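Local coordinates for protein caspase-3 (Porites astreoides, PDB 6WI4) that probably acts as a cysteine protease of apoptosis in coral, cutting substrate proteins after aspartate residues as other caspases do, at residues S26-Y31 with V95-D100; S152-Y157 with R213-V218; D185-L190 with S220-E225. One frame throughout, in Å; residues are numbered along the deposited sequence.

Interaction 1 of 3, residues S26-Y31 with V95-D100; sequences SGMDRY and VIYGTD
Y97 reaches from strand 95-98 to S26 and M28, and its ring is met by both. Its CB points toward the loop, and CG stands anti to the carbonyl carbon (chi1 -85°), beside the backbone N, which sends the ring out from the strand. At CD2 the ring begins to meet M28, whose CG lies 3.9 Å away. The next atom, CE2, is doubly engaged: M28 CG sits 3.6 Å above one face, offset toward the rim, while S26 O approaches the ring edge, 3.4 Å from CE2. M28 CG thus makes a CH-pi contact, and the bend of its chain at chi2 (-56°) places SD obliquely over the same ring, 4.9 Å from the centroid of Y97, a Met-aromatic contact. At the tip, Y97 OH lies 2.6 Å from a water that donates to S26 O, so the hydroxyl joins the loop through solvent. A tyrosine suits the place, offering a flat face to methionine and a polar end to that bridge.

S26, which has the larger share of the contact, is a small residue at a close approach, its CB only 3.2 Å from T99 O. Its OG accepts from M28 N at 3.0 Å, an ST turn that positions the methionine, and also bonds L23 O. No direct hydrogen bond joins the two segments. The contact ties the loop between strand 13-18 and helix 36-49 to the small three-stranded antiparallel sheet of the caspase fold, beside H90; in caspases this loop is one of those framing the substrate cleft.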
loop_
_atom_site.group_PDB
_atom_site.type_symbol
_atom_site.label_atom_id
_atom_site.label_comp_id
_atom_site.label_asym_id
_atom_site.label_seq_id
_atom_site.Cartn_x
_atom_site.Cartn_y
_atom_site.Cartn_z
ATOM N N SER A 26 -9.738 19.003 -6.726
ATOM C CA SER A 26 -9.970 17.762 -5.994
ATOM C C SER A 26 -10.884 17.933 -4.791
ATOM O O SER A 26 -11.393 16.934 -4.266
ATOM C CB SER A 26 -8.631 17.180 -5.532
ATOM O OG SER A 26 -8.126 17.912 -4.425
ATOM N N GLY A 27 -11.104 19.164 -4.339
ATOM C CA GLY A 27 -11.797 19.383 -3.094
ATOM C C GLY A 27 -10.962 19.155 -1.851
ATOM O O GLY A 27 -11.453 19.410 -0.743
ATOM N N MET A 28 -9.720 18.691 -1.995
ATOM C CA MET A 28 -8.864 18.375 -0.857
ATOM C C MET A 28 -7.734 19.379 -0.664
ATOM O O MET A 28 -6.803 19.108 0.100
ATOM C CB MET A 28 -8.279 16.961 -1.004
ATOM C CG MET A 28 -9.311 15.845 -0.982
ATOM S SD MET A 28 -10.370 15.828 0.487
ATOM C CE MET A 28 -9.200 15.708 1.806
ATOM N N ASP A 29 -7.795 20.544 -1.320
ATOM C CA ASP A 29 -6.673 21.474 -1.231
ATOM C C ASP A 29 -6.462 21.982 0.192
ATOM O O ASP A 29 -5.342 22.366 0.551
ATOM C CB ASP A 29 -6.872 22.649 -2.197
ATOM C CG ASP A 29 -8.230 23.300 -2.051
ATOM O OD1 ASP A 29 -9.249 22.604 -2.236
ATOM O OD2 ASP A 29 -8.276 24.516 -1.766
ATOM N N ARG A 30 -7.507 21.989 1.018
ATOM C CA ARG A 30 -7.376 22.441 2.399
ATOM C C ARG A 30 -6.888 21.349 3.341
ATOM O O ARG A 30 -6.735 21.612 4.539
ATOM C CB ARG A 30 -8.712 22.989 2.911
ATOM N N TYR A 31 -6.629 20.143 2.840
ATOM C CA TYR A 31 -6.209 19.019 3.680
ATOM C C TYR A 31 -4.924 18.392 3.156
ATOM O O TYR A 31 -4.891 17.210 2.807
ATOM C CB TYR A 31 -7.324 17.978 3.774
ATOM C CG TYR A 31 -8.635 18.571 4.264
ATOM C CD1 TYR A 31 -8.859 18.781 5.616
ATOM C CD2 TYR A 31 -9.635 18.931 3.369
ATOM C CE1 TYR A 31 -10.048 19.328 6.069
ATOM C CE2 TYR A 31 -10.829 19.481 3.814
ATOM C CZ TYR A 31 -11.027 19.672 5.162
ATOM O OH TYR A 31 -12.212 20.219 5.608
ATOM N N VAL A 95 -12.167 4.304 -3.621
ATOM C CA VAL A 95 -11.500 5.283 -4.470
ATOM C C VAL A 95 -10.253 5.826 -3.781
ATOM O O VAL A 95 -10.140 5.843 -2.552
ATOM C CB VAL A 95 -12.426 6.462 -4.863
ATOM C CG1 VAL A 95 -13.650 5.960 -5.608
ATOM C CG2 VAL A 95 -12.839 7.259 -3.649
ATOM N N ILE A 96 -9.317 6.296 -4.605
ATOM C CA ILE A 96 -8.167 7.053 -4.128
ATOM C C ILE A 96 -8.117 8.364 -4.899
ATOM O O ILE A 96 -8.724 8.515 -5.966
ATOM C CB ILE A 96 -6.826 6.290 -4.271
ATOM C CG1 ILE A 96 -6.623 5.791 -5.700
ATOM C CG2 ILE A 96 -6.744 5.143 -3.253
ATOM C CD1 ILE A 96 -5.666 6.658 -6.521
ATOM N N TYR A 97 -7.399 9.330 -4.337
ATOM C CA TYR A 97 -7.291 10.652 -4.942
ATOM C C TYR A 97 -5.984 10.802 -5.705
ATOM O O TYR A 97 -4.900 10.583 -5.150
ATOM C CB TYR A 97 -7.372 11.752 -3.884
ATOM C CG TYR A 97 -8.773 12.170 -3.496
ATOM C CD1 TYR A 97 -9.516 11.416 -2.609
ATOM C CD2 TYR A 97 -9.329 13.339 -3.994
ATOM C CE1 TYR A 97 -10.792 11.804 -2.238
ATOM C CE2 TYR A 97 -10.600 13.733 -3.632
ATOM C CZ TYR A 97 -11.323 12.967 -2.749
ATOM O OH TYR A 97 -12.594 13.352 -2.381
ATOM N N GLY A 98 -6.084 11.195 -6.973
ATOM C CA GLY A 98 -5.011 11.955 -7.583
ATOM C C GLY A 98 -5.036 13.372 -7.035
ATOM O O GLY A 98 -5.932 13.760 -6.287
ATOM N N THR A 99 -4.049 14.182 -7.417
ATOM C CA THR A 99 -4.073 15.557 -6.930
ATOM C C THR A 99 -5.290 16.317 -7.427
ATOM O O THR A 99 -5.677 17.312 -6.806
ATOM C CB THR A 99 -2.813 16.311 -7.343
ATOM O OG1 THR A 99 -2.632 16.188 -8.754
ATOM C CG2 THR A 99 -1.601 15.752 -6.622
ATOM N N ASP A 100 -5.915 15.859 -8.512
ATOM C CA ASP A 100 -7.013 16.586 -9.129
ATOM C C ASP A 100 -8.387 15.975 -8.890
ATOM O O ASP A 100 -9.384 16.595 -9.279
ATOM C CB ASP A 100 -6.783 16.709 -10.645
ATOM C CG ASP A 100 -6.695 15.364 -11.336
ATOM O OD1 ASP A 100 -6.118 14.430 -10.749
ATOM O OD2 ASP A 100 -7.216 15.225 -12.464
HETATM O O HOH W 1 -13.393 15.831 -2.515
#

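Interaction 2 of 3, residues S152-Y157 with R213-V218; sequences STVPGY and RQVSSV
T153 and S216 bring their CA atoms to 4.2 Å where the backbone of 152-155 crosses that of 214-217 at 84°, close enough for T153 CA to lie 3.1 Å from V215 O in a CA-H...O contact. Two side chains of 213-218 grip carbonyls on the other segment. Q214, with CG anti to the backbone N (chi1 -169°) and an extended chain beyond, brings NE2 to S152 O at 2.8 Å, the donor standing above the carbonyl plane. S217 OG donates to T153 O at 2.7 Å, in the carbonyl plane, a short reach that serine suits. V154 and V215 lie side by side, CG2 of V154 being 3.9 Å from CG1 of V215, an apolar patch beside the polar bonds. Q214 uses both ends of its amide, since OE1 accepts from W160 N, and an alanine here would probably leave S152 O and W160 N without these partners. The crossing joins the turn between strands 147-151 and 156-162 to the approach to edge strand 217-220, with F169 of helix 168-180 against S152 and S216, and N194 of helix 186-197 bonding S216 N.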
loop_
_atom_site.group_PDB
_atom_site.type_symbol
_atom_site.label_atom_id
_atom_site.label_comp_id
_atom_site.label_asym_id
_atom_site.label_seq_id
_atom_site.Cartn_x
_atom_site.Cartn_y
_atom_site.Cartn_z
ATOM N N SER A 152 -4.761 0.132 4.765
ATOM C CA SER A 152 -4.461 0.719 6.072
ATOM C C SER A 152 -5.634 0.631 7.051
ATOM O O SER A 152 -5.405 0.624 8.267
ATOM C CB SER A 152 -4.025 2.179 5.914
ATOM O OG SER A 152 -5.077 3.025 5.453
ATOM N N THR A 153 -6.875 0.586 6.568
ATOM C CA THR A 153 -8.041 0.648 7.452
ATOM C C THR A 153 -9.095 -0.333 6.937
ATOM O O THR A 153 -8.780 -1.296 6.232
ATOM C CB THR A 153 -8.514 2.113 7.617
ATOM O OG1 THR A 153 -9.480 2.176 8.679
ATOM C CG2 THR A 153 -9.123 2.694 6.334
ATOM N N VAL A 154 -10.345 -0.133 7.352
ATOM C CA VAL A 154 -11.468 -1.020 7.050
ATOM C C VAL A 154 -12.427 -0.259 6.145
ATOM O O VAL A 154 -12.563 0.966 6.290
ATOM C CB VAL A 154 -12.147 -1.481 8.351
ATOM C CG1 VAL A 154 -13.518 -2.130 8.084
ATOM C CG2 VAL A 154 -11.241 -2.407 9.115
ATOM N N PRO A 155 -13.080 -0.907 5.180
ATOM C CA PRO A 155 -14.023 -0.186 4.322
ATOM C C PRO A 155 -15.041 0.600 5.134
ATOM O O PRO A 155 -15.651 0.080 6.079
ATOM C CB PRO A 155 -14.683 -1.309 3.512
ATOM C CG PRO A 155 -13.604 -2.316 3.388
ATOM C CD PRO A 155 -12.879 -2.292 4.715
ATOM N N GLY A 156 -15.195 1.873 4.771
ATOM C CA GLY A 156 -16.122 2.779 5.410
ATOM C C GLY A 156 -15.498 3.734 6.403
ATOM O O GLY A 156 -16.197 4.623 6.908
ATOM N N TYR A 157 -14.211 3.597 6.685
ATOM C CA TYR A 157 -13.603 4.293 7.804
ATOM C C TYR A 157 -12.446 5.180 7.368
ATOM O O TYR A 157 -11.763 4.906 6.379
ATOM C CB TYR A 157 -13.097 3.289 8.836
ATOM C CG TYR A 157 -14.183 2.527 9.559
ATOM C CD1 TYR A 157 -14.727 3.026 10.735
ATOM C CD2 TYR A 157 -14.646 1.309 9.080
ATOM C CE1 TYR A 157 -15.703 2.326 11.424
ATOM C CE2 TYR A 157 -15.629 0.600 9.761
ATOM C CZ TYR A 157 -16.144 1.121 10.932
ATOM O OH TYR A 157 -17.121 0.432 11.620
ATOM N N ARG A 213 -9.914 4.909 16.872
ATOM C CA ARG A 213 -9.163 3.666 16.712
ATOM C C ARG A 213 -9.017 3.311 15.234
ATOM O O ARG A 213 -9.570 3.973 14.352
ATOM C CB ARG A 213 -9.853 2.530 17.472
ATOM C CG ARG A 213 -10.313 2.926 18.881
ATOM C CD ARG A 213 -9.136 3.297 19.783
ATOM N NE ARG A 213 -8.179 2.208 19.860
ATOM C CZ ARG A 213 -8.327 1.114 20.602
ATOM N NH1 ARG A 213 -7.404 0.168 20.555
ATOM N NH2 ARG A 213 -9.388 0.962 21.394
ATOM N N GLN A 214 -8.276 2.233 14.976
ATOM C CA GLN A 214 -8.083 1.769 13.608
ATOM C C GLN A 214 -7.761 0.281 13.599
ATOM O O GLN A 214 -7.173 -0.252 14.538
ATOM C CB GLN A 214 -6.967 2.559 12.919
ATOM C CG GLN A 214 -6.862 2.346 11.420
ATOM C CD GLN A 214 -5.951 3.371 10.787
ATOM O OE1 GLN A 214 -6.011 4.557 11.128
ATOM N NE2 GLN A 214 -5.089 2.927 9.872
ATOM N N VAL A 215 -8.165 -0.372 12.505
ATOM C CA VAL A 215 -7.913 -1.780 12.223
ATOM C C VAL A 215 -7.502 -1.834 10.765
ATOM O O VAL A 215 -8.179 -1.234 9.927
ATOM C CB VAL A 215 -9.188 -2.623 12.451
ATOM C CG1 VAL A 215 -9.038 -4.020 11.925
ATOM C CG2 VAL A 215 -9.562 -2.638 13.930
ATOM N N SER A 216 -6.389 -2.500 10.456
ATOM C CA SER A 216 -6.003 -2.630 9.053
ATOM C C SER A 216 -6.553 -3.940 8.502
ATOM O O SER A 216 -6.979 -4.825 9.249
ATOM C CB SER A 216 -4.483 -2.555 8.876
ATOM O OG SER A 216 -3.797 -3.518 9.661
ATOM N N SER A 217 -6.595 -4.044 7.176
ATOM C CA SER A 217 -7.222 -5.206 6.561
ATOM C C SER A 217 -6.416 -5.650 5.353
ATOM O O SER A 217 -5.844 -4.825 4.639
ATOM C CB SER A 217 -8.674 -4.909 6.160
ATOM O OG SER A 217 -8.764 -3.836 5.241
ATOM N N VAL A 218 -6.360 -6.958 5.127
ATOM C CA VAL A 218 -5.666 -7.496 3.968
ATOM C C VAL A 218 -6.665 -8.285 3.140
ATOM O O VAL A 218 -7.456 -9.063 3.688
ATOM C CB VAL A 218 -4.445 -8.351 4.367
ATOM C CG1 VAL A 218 -4.789 -9.474 5.334
ATOM C CG2 VAL A 218 -3.778 -8.918 3.123
#

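Interaction 3 of 3, residues D185-L190 with S220-E225; sequences DILRML and SMLRKE
I186 and L222 form the close apolar part of this contact, their side chains crossing at about a right angle with I186 CG2 3.9 Å from L222 CD1. Two branched aliphatic side chains suit the spot because I186, itself buried, also packs on F177 of helix 168-180 and L222 on V148 of strand 147-151. L187 widens the patch: its CD1 rests 3.9 Å from S220 OG, and its CD2 lies 4.0 Å from S220 CB. The serine hydroxyl accepts from L222 N at 3.1 Å, an ST turn that holds the chain as it leaves strand 217-220 and sets the leucine toward the helix.

Helix 186-197, which flanks the edge of the central sheet in the caspase fold, begins here with D185 as N-cap. Its OD1 accepts from R188 N at 3.2 Å, met from above the carboxylate plane, and more weakly from L187 N. An aspartate is short enough to fold back onto these first amides, and the helix start would be expected to stabilise its negative charge. This side of the contact is looser in chemistry rather than in distance: E225, partly exposed, touches D185 through its methylenes CB and CG, with no polar bond between them. The nearer of the two, CG of E225, lies 4.0 Å from CG of D185. Their carboxylate planes are turned 67° apart, with D185 OD1 5.6 Å from E225 OE2, a spacing that probably eases the repulsion of like charges.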
loop_
_atom_site.group_PDB
_atom_site.type_symbol
_atom_site.label_atom_id
_atom_site.label_comp_id
_atom_site.label_asym_id
_atom_site.label_seq_id
_atom_site.Cartn_x
_atom_site.Cartn_y
_atom_site.Cartn_z
ATOM N N ASP A 185 6.187 -14.969 6.448
ATOM C CA ASP A 185 5.476 -14.748 5.195
ATOM C C ASP A 185 4.586 -13.513 5.314
ATOM O O ASP A 185 4.282 -13.042 6.412
ATOM C CB ASP A 185 4.653 -15.978 4.808
ATOM C CG ASP A 185 3.460 -16.176 5.710
ATOM O OD1 ASP A 185 2.388 -15.612 5.412
ATOM O OD2 ASP A 185 3.593 -16.890 6.726
ATOM N N ILE A 186 4.176 -12.972 4.160
ATOM C CA ILE A 186 3.587 -11.632 4.174
ATOM C C ILE A 186 2.252 -11.606 4.914
ATOM O O ILE A 186 1.926 -10.609 5.561
ATOM C CB ILE A 186 3.450 -11.071 2.749
ATOM C CG1 ILE A 186 3.279 -9.546 2.824
ATOM C CG2 ILE A 186 2.298 -11.727 1.994
ATOM C CD1 ILE A 186 3.328 -8.857 1.447
ATOM N N LEU A 187 1.445 -12.669 4.824
ATOM C CA LEU A 187 0.154 -12.617 5.510
ATOM C C LEU A 187 0.344 -12.622 7.018
ATOM O O LEU A 187 -0.345 -11.895 7.741
ATOM C CB LEU A 187 -0.746 -13.773 5.071
ATOM C CG LEU A 187 -1.221 -13.740 3.621
ATOM C CD1 LEU A 187 -2.275 -14.806 3.424
ATOM C CD2 LEU A 187 -1.796 -12.379 3.234
ATOM N N ARG A 188 1.295 -13.410 7.514
ATOM C CA ARG A 188 1.594 -13.366 8.940
ATOM C C ARG A 188 2.123 -12.002 9.359
ATOM O O ARG A 188 1.776 -11.498 10.434
ATOM C CB ARG A 188 2.597 -14.458 9.290
ATOM C CG ARG A 188 1.983 -15.830 9.246
ATOM C CD ARG A 188 2.614 -16.754 10.254
ATOM N NE ARG A 188 1.943 -18.046 10.226
ATOM C CZ ARG A 188 2.290 -19.078 10.977
ATOM N NH1 ARG A 188 1.616 -20.217 10.881
ATOM N NH2 ARG A 188 3.311 -18.969 11.821
ATOM N N MET A 189 2.957 -11.380 8.519
ATOM C CA MET A 189 3.462 -10.059 8.862
ATOM C C MET A 189 2.333 -9.040 8.877
ATOM O O MET A 189 2.263 -8.200 9.779
ATOM C CB MET A 189 4.561 -9.632 7.890
ATOM C CG MET A 189 5.834 -10.437 8.054
ATOM S SD MET A 189 7.297 -9.633 7.355
ATOM C CE MET A 189 6.907 -9.740 5.610
ATOM N N LEU A 190 1.424 -9.110 7.899
ATOM C CA LEU A 190 0.318 -8.162 7.881
ATOM C C LEU A 190 -0.642 -8.394 9.053
ATOM O O LEU A 190 -1.267 -7.442 9.531
ATOM C CB LEU A 190 -0.398 -8.227 6.528
ATOM C CG LEU A 190 0.414 -7.616 5.371
ATOM C CD1 LEU A 190 -0.223 -7.943 4.027
ATOM C CD2 LEU A 190 0.548 -6.109 5.518
ATOM N N SER A 220 -6.578 -11.013 0.249
ATOM C CA SER A 220 -5.574 -11.895 -0.336
ATOM C C SER A 220 -6.194 -12.804 -1.385
ATOM O O SER A 220 -7.143 -13.540 -1.096
ATOM C CB SER A 220 -4.891 -12.747 0.729
ATOM O OG SER A 220 -4.015 -13.663 0.084
ATOM N N MET A 221 -5.654 -12.742 -2.598
ATOM C CA MET A 221 -5.859 -13.764 -3.615
ATOM C C MET A 221 -4.590 -14.589 -3.819
ATOM O O MET A 221 -4.412 -15.209 -4.873
ATOM C CB MET A 221 -6.308 -13.126 -4.935
ATOM C CG MET A 221 -7.744 -12.591 -4.905
ATOM S SD MET A 221 -7.908 -11.115 -3.867
ATOM C CE MET A 221 -9.337 -10.330 -4.616
ATOM N N LEU A 222 -3.717 -14.631 -2.815
ATOM C CA LEU A 222 -2.501 -15.432 -2.923
ATOM C C LEU A 222 -2.825 -16.925 -2.900
ATOM O O LEU A 222 -3.788 -17.370 -2.269
ATOM C CB LEU A 222 -1.540 -15.087 -1.790
ATOM C CG LEU A 222 -1.082 -13.625 -1.713
ATOM C CD1 LEU A 222 -0.146 -13.469 -0.526
ATOM C CD2 LEU A 222 -0.404 -13.186 -2.998
ATOM N N ARG A 223 -2.013 -17.694 -3.626
ATOM C CA ARG A 223 -2.126 -19.149 -3.698
ATOM C C ARG A 223 -0.974 -19.867 -3.017
ATOM O O ARG A 223 -1.001 -21.106 -2.918
ATOM C CB ARG A 223 -2.177 -19.598 -5.163
ATOM C CG ARG A 223 -3.334 -19.068 -5.963
ATOM C CD ARG A 223 -3.168 -19.496 -7.432
ATOM N NE ARG A 223 -1.924 -18.971 -7.979
ATOM C CZ ARG A 223 -0.902 -19.695 -8.429
ATOM N NH1 ARG A 223 0.182 -19.071 -8.876
ATOM N NH2 ARG A 223 -0.940 -21.023 -8.436
ATOM N N LYS A 224 0.054 -19.133 -2.596
ATOM C CA LYS A 224 1.217 -19.661 -1.908
ATOM C C LYS A 224 1.587 -18.689 -0.799
ATOM O O LYS A 224 1.112 -17.552 -0.769
ATOM C CB LYS A 224 2.400 -19.843 -2.872
ATOM C CG LYS A 224 2.086 -20.664 -4.113
ATOM C CD LYS A 224 3.285 -20.719 -5.056
ATOM C CE LYS A 224 2.937 -21.453 -6.330
ATOM N NZ LYS A 224 4.061 -21.395 -7.314
ATOM N N GLU A 225 2.460 -19.135 0.107
ATOM C CA GLU A 225 3.076 -18.212 1.054
ATOM C C GLU A 225 4.078 -17.324 0.325
ATOM O O GLU A 225 4.799 -17.775 -0.573
ATOM C CB GLU A 225 3.767 -18.973 2.186
ATOM C CG GLU A 225 2.851 -19.303 3.350
ATOM C CD GLU A 225 1.987 -20.510 3.077
ATOM O OE1 GLU A 225 2.538 -21.629 3.036
ATOM O OE2 GLU A 225 0.761 -20.336 2.898
#

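How the interactions relate
Interactions 2 and 3 share the edge of the central sheet and helix 186-197: V218, from interaction 2, packs its CG2 against L190 and L187 of interaction 3, and their segments alternate along the chain. Interaction 1 stands apart, its centre about 20 Å from that of interaction 2 and about 31 Å from that of interaction 3, across the chain's centre from the latter. All three are partly buried, but interaction 2 has the largest share of buried residues alongside interface hydrogen bonds to carbonyls. Interaction 1 relies on an aromatic face and a bridging water, as befits a peripheral loop, whereas interaction 3 combines aliphatic packing with a helix cap.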